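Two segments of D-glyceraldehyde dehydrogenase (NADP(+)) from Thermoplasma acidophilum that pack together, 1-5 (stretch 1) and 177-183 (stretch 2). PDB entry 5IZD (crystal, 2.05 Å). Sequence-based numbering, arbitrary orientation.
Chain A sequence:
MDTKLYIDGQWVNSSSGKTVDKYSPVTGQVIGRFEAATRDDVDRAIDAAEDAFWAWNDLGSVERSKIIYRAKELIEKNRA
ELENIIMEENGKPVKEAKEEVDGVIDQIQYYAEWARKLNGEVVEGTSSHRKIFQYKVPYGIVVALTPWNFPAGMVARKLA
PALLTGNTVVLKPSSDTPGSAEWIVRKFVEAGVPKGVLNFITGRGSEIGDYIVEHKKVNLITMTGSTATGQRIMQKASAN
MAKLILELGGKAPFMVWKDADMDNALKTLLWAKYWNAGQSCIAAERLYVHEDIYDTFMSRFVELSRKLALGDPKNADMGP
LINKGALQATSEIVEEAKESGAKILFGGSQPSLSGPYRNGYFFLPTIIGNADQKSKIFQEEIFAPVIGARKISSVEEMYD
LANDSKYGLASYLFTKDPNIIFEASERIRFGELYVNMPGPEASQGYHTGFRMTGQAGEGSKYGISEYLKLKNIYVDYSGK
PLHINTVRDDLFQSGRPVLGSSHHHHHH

Stretch 1, residues 1-5: MDTKL
Stretch 2, residues 177-183: TPGSAEW

One hydrogen bond crosses this contact, and it joins a side chain to a backbone: the carboxylate of Glu182, on a helix, accepts the amide of Lys4, in the extended N-terminal segment of the same chain. Lys4 N lies 3.2 Å from Glu182 OE2, and the N-H...O angle of 170° makes the bond nearly straight. An extended segment leaves amides free to bond beyond its own backbone, and here a carboxylate takes one of them.

The two backbones are built very differently. Stretch 1 is extended, with psi 161° at Met1 and phi/psi of -105/123 at Asp2, -91/154 at Thr3, -119/-178 at Lys4 and -92/150 at Leu5. In stretch 2, Thr177 (-145/55; chi1 61°, p) precedes residues with helical angles, near -65/-40 through Trp183, and the helix continues beyond. Two backbone bonds fix the turn: Glu182 N to Pro178 O at 3.1 Å and Trp183 N to Gly179 O at 2.9 Å. Register is set by Thr3 CA and Gly179 CA, 6.4 Å apart. Moving forward from Thr3 to Lys4 goes with moving forward from Pro178 and Gly179 to Glu182.

Thr3 is the centre of the packing. Its CA-to-CB bond points toward the helix and chi1 is 60° (p). The methyl Thr3 CG2 rests 3.9 Å from Gly179 CA, while Thr3 OG1 sits 3.7 Å from Pro178 CB, a van der Waals contact. Pro178, its ring in the C-gamma endo pucker, also directs its CA-to-CB bond toward stretch 1. Thr3 thus meets Pro178 and Gly179, and Glu182 one turn further on.

Glu182 reaches the extended segment with chi1 -165° (t), chi2 -149°, between wells, and chi3 42°. This places Glu182 OE2 3.5 Å from Thr3 CA and 3.7 Å from Thr3 CB as it meets the Lys4 amide, so one oxygen both bonds and packs.

The neighbouring side chains take little part. Met1, modelled without CB and beyond, makes no contact. Asp2 directs its CA-to-CB bond away, with chi1 -67° (m) and chi2 -17°; Lys4 sends its own sideways with chi1 -62° (m), and its chain is modelled only to CG. The CA-to-CB bonds of Leu5 (chi1 -48°, m; chi2 180°, t) and Ser180 (chi1 58°, p) point away, and Trp183 (chi1 -176°, t; chi2 97°) lies out of reach.

The contact buries just 186 Å², both sides summed. Its rule is compact: one inward threonine against proline and glycine, and one glutamate a turn later to bind the next amide.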

# COMPACT_ATOMS: atom_id res chain seq x y z
N MET A 1 -37.09 16.07 24.55
CA MET A 1 -37.37 14.59 24.54
C MET A 1 -36.50 13.91 25.57
O MET A 1 -35.47 14.45 25.99
N ASP A 2 -36.89 12.71 25.95
CA ASP A 2 -36.17 11.91 26.94
C ASP A 2 -35.38 10.77 26.28
O ASP A 2 -35.94 9.91 25.60
CB ASP A 2 -37.14 11.33 27.96
CG ASP A 2 -37.77 12.40 28.83
OD1 ASP A 2 -37.25 13.53 28.90
OD2 ASP A 2 -38.80 12.10 29.46
N THR A 3 -34.08 10.73 26.49
CA THR A 3 -33.35 9.59 25.99
C THR A 3 -33.25 8.44 27.01
O THR A 3 -33.17 8.67 28.23
CB THR A 3 -31.95 10.01 25.47
OG1 THR A 3 -31.18 10.60 26.51
CG2 THR A 3 -32.11 11.04 24.38
N LYS A 4 -33.09 7.22 26.47
CA LYS A 4 -32.81 6.03 27.25
C LYS A 4 -31.45 5.37 26.87
O LYS A 4 -30.66 5.91 26.03
CB LYS A 4 -34.00 5.09 27.10
CG LYS A 4 -35.30 5.72 27.65
N LEU A 5 -31.17 4.24 27.53
CA LEU A 5 -30.02 3.42 27.26
C LEU A 5 -30.39 2.32 26.23
O LEU A 5 -31.52 1.87 26.20
CB LEU A 5 -29.53 2.81 28.57
CG LEU A 5 -29.38 3.81 29.72
CD1 LEU A 5 -28.88 3.03 30.94
CD2 LEU A 5 -28.41 4.93 29.35
N THR A 177 -25.36 16.63 24.62
CA THR A 177 -25.98 16.27 23.35
C THR A 177 -26.34 14.78 23.25
O THR A 177 -26.02 14.13 22.25
CB THR A 177 -25.10 16.63 22.12
OG1 THR A 177 -23.86 15.91 22.18
CG2 THR A 177 -24.82 18.11 22.01
N PRO A 178 -27.12 14.25 24.22
CA PRO A 178 -27.52 12.87 24.10
C PRO A 178 -28.43 12.52 22.88
O PRO A 178 -28.37 11.39 22.40
CB PRO A 178 -28.28 12.64 25.40
CG PRO A 178 -28.89 13.96 25.75
CD PRO A 178 -27.71 14.88 25.42
N GLY A 179 -29.27 13.46 22.43
CA GLY A 179 -30.42 13.19 21.54
C GLY A 179 -29.96 12.77 20.12
O GLY A 179 -30.48 11.82 19.51
N SER A 180 -28.97 13.47 19.60
CA SER A 180 -28.56 13.19 18.23
C SER A 180 -27.88 11.81 18.17
O SER A 180 -28.09 11.04 17.23
CB SER A 180 -27.73 14.36 17.66
OG SER A 180 -26.59 14.58 18.46
N ALA A 181 -27.16 11.45 19.22
CA ALA A 181 -26.48 10.16 19.26
C ALA A 181 -27.52 9.04 19.34
O ALA A 181 -27.44 8.05 18.64
CB ALA A 181 -25.56 10.11 20.45
N GLU A 182 -28.50 9.23 20.21
CA GLU A 182 -29.54 8.23 20.41
C GLU A 182 -30.24 8.01 19.13
O GLU A 182 -30.60 6.90 18.83
CB GLU A 182 -30.59 8.68 21.42
CG GLU A 182 -31.45 7.51 21.88
CD GLU A 182 -32.84 7.87 22.23
OE1 GLU A 182 -33.44 8.68 21.48
OE2 GLU A 182 -33.35 7.32 23.27
N TRP A 183 -30.54 9.08 18.42
CA TRP A 183 -31.29 8.97 17.17
C TRP A 183 -30.50 8.15 16.08
O TRP A 183 -31.07 7.25 15.41
CB TRP A 183 -31.69 10.35 16.69
CG TRP A 183 -32.55 10.39 15.48
CD1 TRP A 183 -33.90 10.51 15.46
CD2 TRP A 183 -32.12 10.32 14.08
NE1 TRP A 183 -34.35 10.53 14.16
CE2 TRP A 183 -33.28 10.45 13.29
CE3 TRP A 183 -30.90 10.19 13.44
CZ2 TRP A 183 -33.25 10.41 11.89
CZ3 TRP A 183 -30.84 10.17 12.02
CH2 TRP A 183 -32.02 10.28 11.27